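Local coordinates for ferric-siderophore receptor protein (Streptomyces coelicolor, PDB 2X4L) that probably binds ferric siderophores outside the cell membrane and hands them on for uptake, at residues P235-D238 with A239-A242; L314-A317 with I318-K322; I301-Y304 with D305-T308. All coordinates share one frame; numbering follows the deposited sequence.

Interaction 1: P235-D238 with A239-A242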
loop_
_atom_site.group_PDB
_atom_site.type_symbol
_atom_site.label_atom_id
_atom_site.label_comp_id
_atom_site.label_asym_id
_atom_site.label_seq_id
_atom_site.Cartn_x
_atom_site.Cartn_y
_atom_site.Cartn_z
ATOM N N PRO A 235 -7.441 -18.600 1.642
ATOM C CA PRO A 235 -7.650 -19.300 2.928
ATOM C C PRO A 235 -9.107 -19.137 3.372
ATOM O O PRO A 235 -9.721 -18.135 3.114
ATOM C CB PRO A 235 -6.718 -18.529 3.910
ATOM C CG PRO A 235 -5.614 -17.965 2.989
ATOM C CD PRO A 235 -6.392 -17.559 1.731
ATOM N N SER A 236 -9.592 -20.176 4.091
ATOM C CA SER A 236 -10.977 -20.111 4.565
ATOM C C SER A 236 -11.140 -18.938 5.554
ATOM O O SER A 236 -10.169 -18.523 6.204
ATOM C CB SER A 236 -11.337 -21.399 5.216
ATOM O OG SER A 236 -10.672 -21.591 6.444
ATOM N N GLU A 237 -12.367 -18.457 5.729
ATOM C CA GLU A 237 -12.623 -17.471 6.761
ATOM C C GLU A 237 -12.216 -18.074 8.112
ATOM O O GLU A 237 -11.714 -17.349 9.005
ATOM C CB GLU A 237 -14.110 -17.006 6.699
ATOM C CG GLU A 237 -14.398 -16.017 5.451
ATOM C CD GLU A 237 -13.476 -14.755 5.396
ATOM O OE1 GLU A 237 -13.155 -14.189 6.561
ATOM O OE2 GLU A 237 -13.098 -14.481 4.164
ATOM N N ASP A 238 -12.414 -19.369 8.342
ATOM C CA ASP A 238 -12.037 -19.969 9.611
ATOM C C ASP A 238 -10.553 -19.838 9.823
ATOM O O ASP A 238 -10.153 -19.471 10.899
ATOM C CB ASP A 238 -12.559 -21.433 9.716
ATOM C CG ASP A 238 -12.540 -21.927 11.102
ATOM O OD1 ASP A 238 -13.143 -21.284 11.914
ATOM O OD2 ASP A 238 -11.907 -22.987 11.327
ATOM N N ALA A 239 -9.786 -20.061 8.733
ATOM C CA ALA A 239 -8.300 -20.000 8.825
ATOM C C ALA A 239 -7.816 -18.553 9.045
ATOM O O ALA A 239 -6.715 -18.391 9.596
ATOM C CB ALA A 239 -7.713 -20.507 7.518
ATOM N N LYS A 240 -8.606 -17.540 8.761
ATOM C CA LYS A 240 -8.193 -16.173 8.966
ATOM C C LYS A 240 -8.757 -15.510 10.200
ATOM O O LYS A 240 -8.543 -14.334 10.403
ATOM C CB LYS A 240 -8.615 -15.335 7.799
ATOM C CG LYS A 240 -8.047 -15.854 6.454
ATOM C CD LYS A 240 -8.458 -14.942 5.298
ATOM C CE LYS A 240 -9.930 -14.926 5.045
ATOM N NZ LYS A 240 -10.292 -14.188 3.759
ATOM N N LYS A 241 -9.512 -16.245 11.008
ATOM C CA LYS A 241 -10.294 -15.543 12.066
ATOM C C LYS A 241 -9.407 -14.971 13.144
ATOM O O LYS A 241 -9.814 -14.059 13.857
ATOM C CB LYS A 241 -11.372 -16.501 12.681
ATOM C CG LYS A 241 -10.773 -17.675 13.498
ATOM C CD LYS A 241 -11.833 -18.734 13.754
ATOM C CE LYS A 241 -11.195 -20.074 14.287
ATOM N NZ LYS A 241 -12.231 -21.126 14.565
ATOM N N ALA A 242 -8.177 -15.513 13.314
ATOM C CA ALA A 242 -7.328 -14.902 14.339
ATOM C C ALA A 242 -6.854 -13.446 14.029
ATOM O O ALA A 242 -6.295 -12.709 14.911
ATOM C CB ALA A 242 -6.084 -15.798 14.620
HETATM O O HOH W 1 -9.416 -15.846 1.810
HETATM O O HOH W 2 -12.186 -11.729 5.315
HETATM O O HOH W 3 -12.604 -24.297 13.657
#

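Interaction 2: L314-A317 with I318-K322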
loop_
_atom_site.group_PDB
_atom_site.type_symbol
_atom_site.label_atom_id
_atom_site.label_comp_id
_atom_site.label_asym_id
_atom_site.label_seq_id
_atom_site.Cartn_x
_atom_site.Cartn_y
_atom_site.Cartn_z
ATOM N N LEU A 314 1.858 -7.951 -12.002
ATOM C CA LEU A 314 1.034 -9.148 -11.810
ATOM C C LEU A 314 0.541 -9.714 -13.159
ATOM O O LEU A 314 0.570 -10.930 -13.365
ATOM C CB LEU A 314 -0.152 -8.828 -10.841
ATOM C CG LEU A 314 -1.062 -10.048 -10.600
ATOM C CD1 LEU A 314 -0.307 -11.268 -10.005
ATOM C CD2 LEU A 314 -2.083 -9.655 -9.581
ATOM N N ALA A 315 0.103 -8.797 -14.061
ATOM C CA ALA A 315 -0.174 -9.288 -15.401
ATOM C C ALA A 315 0.998 -10.047 -16.067
ATOM O O ALA A 315 0.806 -11.128 -16.618
ATOM C CB ALA A 315 -0.625 -8.149 -16.329
ATOM N N GLU A 316 2.188 -9.457 -15.999
ATOM C CA GLU A 316 3.371 -10.079 -16.579
ATOM C C GLU A 316 3.611 -11.472 -15.973
ATOM O O GLU A 316 3.928 -12.419 -16.695
ATOM C CB GLU A 316 4.583 -9.163 -16.354
ATOM C CG GLU A 316 5.881 -9.758 -16.905
ATOM C CD GLU A 316 7.034 -8.849 -16.633
ATOM O OE1 GLU A 316 7.281 -8.383 -15.507
ATOM O OE2 GLU A 316 7.712 -8.532 -17.605
ATOM N N ALA A 317 3.488 -11.596 -14.654
ATOM C CA ALA A 317 3.754 -12.829 -14.018
ATOM C C ALA A 317 2.738 -13.887 -14.492
ATOM O O ALA A 317 3.100 -14.999 -14.857
ATOM C CB ALA A 317 3.682 -12.661 -12.461
ATOM N N ILE A 318 1.462 -13.467 -14.586
ATOM C CA ILE A 318 0.434 -14.430 -15.019
ATOM C C ILE A 318 0.597 -14.810 -16.480
ATOM O O ILE A 318 0.467 -15.978 -16.847
ATOM C CB ILE A 318 -0.979 -13.826 -14.736
ATOM C CG1 ILE A 318 -1.195 -13.806 -13.181
ATOM C CG2 ILE A 318 -2.126 -14.715 -15.371
ATOM C CD1 ILE A 318 -2.497 -13.019 -12.834
ATOM N N GLU A 319 0.902 -13.832 -17.307
ATOM C CA GLU A 319 1.117 -14.081 -18.759
ATOM C C GLU A 319 2.179 -15.137 -19.004
ATOM O O GLU A 319 2.012 -15.974 -19.893
ATOM C CB GLU A 319 1.541 -12.743 -19.474
ATOM C CG GLU A 319 0.410 -11.744 -19.571
ATOM C CD GLU A 319 0.866 -10.319 -19.718
ATOM O OE1 GLU A 319 2.137 -10.073 -19.795
ATOM O OE2 GLU A 319 -0.005 -9.399 -19.726
ATOM N N ASN A 320 3.221 -15.100 -18.179
ATOM C CA ASN A 320 4.385 -15.975 -18.419
ATOM C C ASN A 320 4.435 -17.187 -17.522
ATOM O O ASN A 320 5.266 -18.078 -17.790
ATOM C CB ASN A 320 5.579 -15.109 -18.310
ATOM C CG ASN A 320 5.553 -14.058 -19.426
ATOM O OD1 ASN A 320 5.228 -12.852 -19.228
ATOM N ND2 ASN A 320 5.824 -14.529 -20.662
ATOM N N ALA A 321 3.511 -17.300 -16.569
ATOM C CA ALA A 321 3.609 -18.376 -15.586
ATOM C C ALA A 321 3.290 -19.747 -16.198
ATOM O O ALA A 321 2.383 -19.903 -17.024
ATOM C CB ALA A 321 2.597 -18.089 -14.480
ATOM N N LYS A 322 3.985 -20.764 -15.695
ATOM C CA LYS A 322 3.646 -22.149 -15.891
ATOM C C LYS A 322 2.854 -22.638 -14.703
ATOM O O LYS A 322 3.118 -22.186 -13.604
ATOM C CB LYS A 322 4.962 -22.951 -15.987
ATOM C CG LYS A 322 5.734 -22.692 -17.264
ATOM C CD LYS A 322 7.201 -23.215 -17.101
ATOM C CE LYS A 322 8.194 -22.365 -17.907
ATOM N NZ LYS A 322 7.808 -22.325 -19.360
#

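Interaction 3: I301-Y304 with D305-T308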
loop_
_atom_site.group_PDB
_atom_site.type_symbol
_atom_site.label_atom_id
_atom_site.label_comp_id
_atom_site.label_asym_id
_atom_site.label_seq_id
_atom_site.Cartn_x
_atom_site.Cartn_y
_atom_site.Cartn_z
ATOM N N ILE A 301 0.955 2.870 -2.855
ATOM C CA ILE A 301 1.053 4.334 -2.849
ATOM C C ILE A 301 -0.059 4.768 -3.770
ATOM O O ILE A 301 -0.139 4.397 -4.949
ATOM C CB ILE A 301 2.403 4.768 -3.411
ATOM C CG1 ILE A 301 3.563 4.281 -2.513
ATOM C CG2 ILE A 301 2.400 6.264 -3.646
ATOM C CD1 ILE A 301 4.954 4.341 -3.252
ATOM N N LEU A 302 -0.953 5.572 -3.214
ATOM C CA LEU A 302 -2.239 5.891 -3.867
ATOM C C LEU A 302 -2.149 6.998 -4.979
ATOM O O LEU A 302 -2.894 7.981 -4.948
ATOM C CB LEU A 302 -3.257 6.183 -2.792
ATOM C CG LEU A 302 -3.598 5.014 -1.855
ATOM C CD1 LEU A 302 -4.404 5.510 -0.663
ATOM C CD2 LEU A 302 -4.307 3.932 -2.638
ATOM N N SER A 303 -1.195 6.797 -5.900
ATOM C CA SER A 303 -1.165 7.528 -7.161
ATOM C C SER A 303 -1.321 6.532 -8.293
ATOM O O SER A 303 -0.950 5.387 -8.192
ATOM C CB SER A 303 0.101 8.345 -7.380
ATOM O OG SER A 303 1.194 7.471 -7.478
ATOM N N TYR A 304 -1.929 6.997 -9.380
ATOM C CA TYR A 304 -2.002 6.081 -10.538
ATOM C C TYR A 304 -0.629 5.661 -10.982
ATOM O O TYR A 304 -0.445 4.460 -11.337
ATOM C CB TYR A 304 -2.835 6.705 -11.713
ATOM C CG TYR A 304 -4.291 6.859 -11.315
ATOM C CD1 TYR A 304 -5.144 5.744 -11.196
ATOM C CD2 TYR A 304 -4.797 8.129 -10.946
ATOM C CE1 TYR A 304 -6.491 5.887 -10.759
ATOM C CE2 TYR A 304 -6.112 8.262 -10.528
ATOM C CZ TYR A 304 -6.951 7.177 -10.493
ATOM O OH TYR A 304 -8.226 7.315 -10.058
ATOM N N ASP A 305 0.344 6.547 -10.915
ATOM C CA ASP A 305 1.677 6.258 -11.323
ATOM C C ASP A 305 2.223 5.054 -10.560
ATOM O O ASP A 305 2.912 4.201 -11.122
ATOM C CB ASP A 305 2.519 7.506 -11.033
ATOM C CG ASP A 305 3.858 7.309 -11.375
ATOM O OD1 ASP A 305 4.295 7.882 -12.366
ATOM O OD2 ASP A 305 4.444 6.453 -10.711
ATOM N N LYS A 306 2.039 5.104 -9.263
ATOM C CA LYS A 306 2.585 3.991 -8.470
ATOM C C LYS A 306 1.760 2.744 -8.373
ATOM O O LYS A 306 2.230 1.684 -7.934
ATOM C CB LYS A 306 2.900 4.485 -7.048
ATOM C CG LYS A 306 3.978 5.533 -6.973
ATOM C CD LYS A 306 5.326 5.008 -7.400
ATOM C CE LYS A 306 6.389 6.143 -7.450
ATOM N NZ LYS A 306 6.015 7.225 -8.476
ATOM N N CYS A 307 0.516 2.818 -8.826
ATOM C CA CYS A 307 -0.303 1.581 -8.860
ATOM C C CYS A 307 -0.281 0.873 -10.209
ATOM O O CYS A 307 -0.600 -0.295 -10.324
ATOM C CB CYS A 307 -1.781 1.935 -8.537
ATOM S SG CYS A 307 -1.913 2.215 -6.684
ATOM N N THR A 308 0.039 1.597 -11.272
ATOM C CA THR A 308 0.194 1.009 -12.616
ATOM C C THR A 308 1.145 -0.163 -12.590
ATOM O O THR A 308 0.847 -1.270 -13.112
ATOM C CB THR A 308 0.548 2.041 -13.680
ATOM O OG1 THR A 308 -0.517 2.978 -13.736
ATOM C CG2 THR A 308 0.714 1.451 -15.126
HETATM O O HOH W 4 2.128 1.270 -4.902
#

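Interaction 1: P235-D238 with A239-A242
Glu237, just before a type I beta turn from Asp238 to Lys241, forms a salt bridge with Lys240, the third residue of that turn, in the loop between strands 231-232 and 247-251. Lys240 NZ lies 2.9 Å from Glu237 OE2 and comes to it from above the carboxylate plane. Asp238 and Lys241 form the second bridge, their side chains running side by side in the same direction; Lys241 NZ reaches Asp238 OD1 on its syn side at 2.8 Å, somewhat out of the carboxylate plane. A bend at chi3 (-65°) turns the end of Lys240 back over the loop to Glu237, and one water then links its NZ to Pro235 O. With an alanine in place of Lys240, Glu237 OE2 would probably lose its charged mate and that water its link to the ammonium group. Behind the charges the turn closes through Lys241 N and Asp238 O, 3.3 Å apart. Pro235 packs against the lysine stem, its CB 3.9 Å from Lys240 CG, and both Pro235 and Ala239 also touch Glu248 on strand 247-251. Ser236, two residues before the turn, reaches into it: its OG accepts from Ala239 N at 2.9 Å with an N-H...O angle of 149°.

Interaction 2: L314-A317 with I318-K322
Leu314 and Ile318 make the apolar part of this contact, one helical turn apart on the face directed into the protein. Methyl meets methyl, Leu314 CD1 lying 4.0 Å from Ile318 CD1, while the two side chains slant across each other. Ile318 CG1 lies beside its own backbone N (chi1 -70°), which lays that branch over Leu314 O at 3.4 Å. Leu314 also packs on Leu189 of helix 173-195 and on Ile264 of strand 262-266, and Ile318 reaches Val230.

The backbone bonds are those of an alpha-helix near its end. Ile318 N donates to Leu314 O at 3.0 Å and Glu319 N to Ala315 O at 2.8 Å, each with an N-H...O angle above 160°. The next bond, from Asn320 N to Glu316 O, is less straight at 143°, and Asn320 N adds a weak bond to Ala317 O. This is the C-terminal turn of helix 304-320, and Ala321 is the first residue to leave helical backbone angles. Lys196 NZ takes up the carbonyl oxygens of Ile318, Glu319 and Ala321, placing a positive charge where the helix dipole would favour one.

The charged contact belongs to Glu319. Its chain runs back along the preceding turn, with CG 3.0 Å from Ala315 O and OE2 3.7 Å from Ala315 CB. The carboxylate is thus brought to helix 173-195, where OE2 forms a salt bridge with Arg188 NE, a residue that also touches Ala315 and Glu316. Glu316 OE2 and Glu319 OE1 stay 6.2 Å apart, a separation that probably eases the repulsion between their like charges.

Interaction 3: I301-Y304 with D305-T308
Ser303 OG stands between its own backbone N and carbonyl carbon (chi1 65°), a setting that turns the hydroxyl back over the first helical turn to meet Lys306 N. Lys306, with CG beside its backbone N and a further bend at chi2 (-65°), lays its stem along Ile301; the two side chains run in the same direction, with Lys306 CB 3.7 Å from Ile301 CB. The bond from Lys306 N to Ser303 OG, 3.1 Å long and fairly straight at 158°, covers an amide that has no preceding helical turn to supply its acceptor.

Ser303 is thus the N-cap of helix 304-320, and the chain enters it through an inverse gamma turn centred on Leu302. The backbone of Ser303 takes part too, Cys307 N donating to Ser303 O at 3.0 Å. Tyr304 O is gripped twice by Thr308: by the backbone N, nearly in line with the carbonyl, and by OG1, 2.8 Å away and above the carbonyl plane. Cys307 SG settles over the incoming loop, 3.3 Å from Ile301 O. One water spans the same entrance, donating to Lys306 O and accepting from Ile301 N.

Beyond its stem, Lys306 curls so that NZ meets Asp305 OD2 at 2.8 Å from above the carboxylate plane. Asp60 and Asp85 also form salt bridges with this NZ, so three carboxylates share one ammonium group and would probably favour its charged state. Asp60 OD2 is hydrogen-bonded to Ser303 OG as well, which ties the cap to the end of helix 52-60. On the other flank the Tyr304 ring packs edge-to-face with Phe182 of helix 173-195.

In the fold
The three contacts follow in series along the chain, with none nested or crossing. Interaction 1 comes first, shaping the loop that carries the chain from strand 231-232 to strand 247-251 of the mixed sheet. After strand 293-296, interaction 3 starts helix 304-320 beside helices 52-60, 153-165 and 173-195. Interaction 2 ends the same helix against helix 173-195 and strand 262-266, its centre about 20 Å from that of interaction 3. The parallel and mixed sheets are consistent with the two lobes of a solute-binding protein, and helix 304-320 passes from one to the other alongside helix 173-195. Interaction 1 stands apart, its nearest atoms about 14 Å from interaction 2.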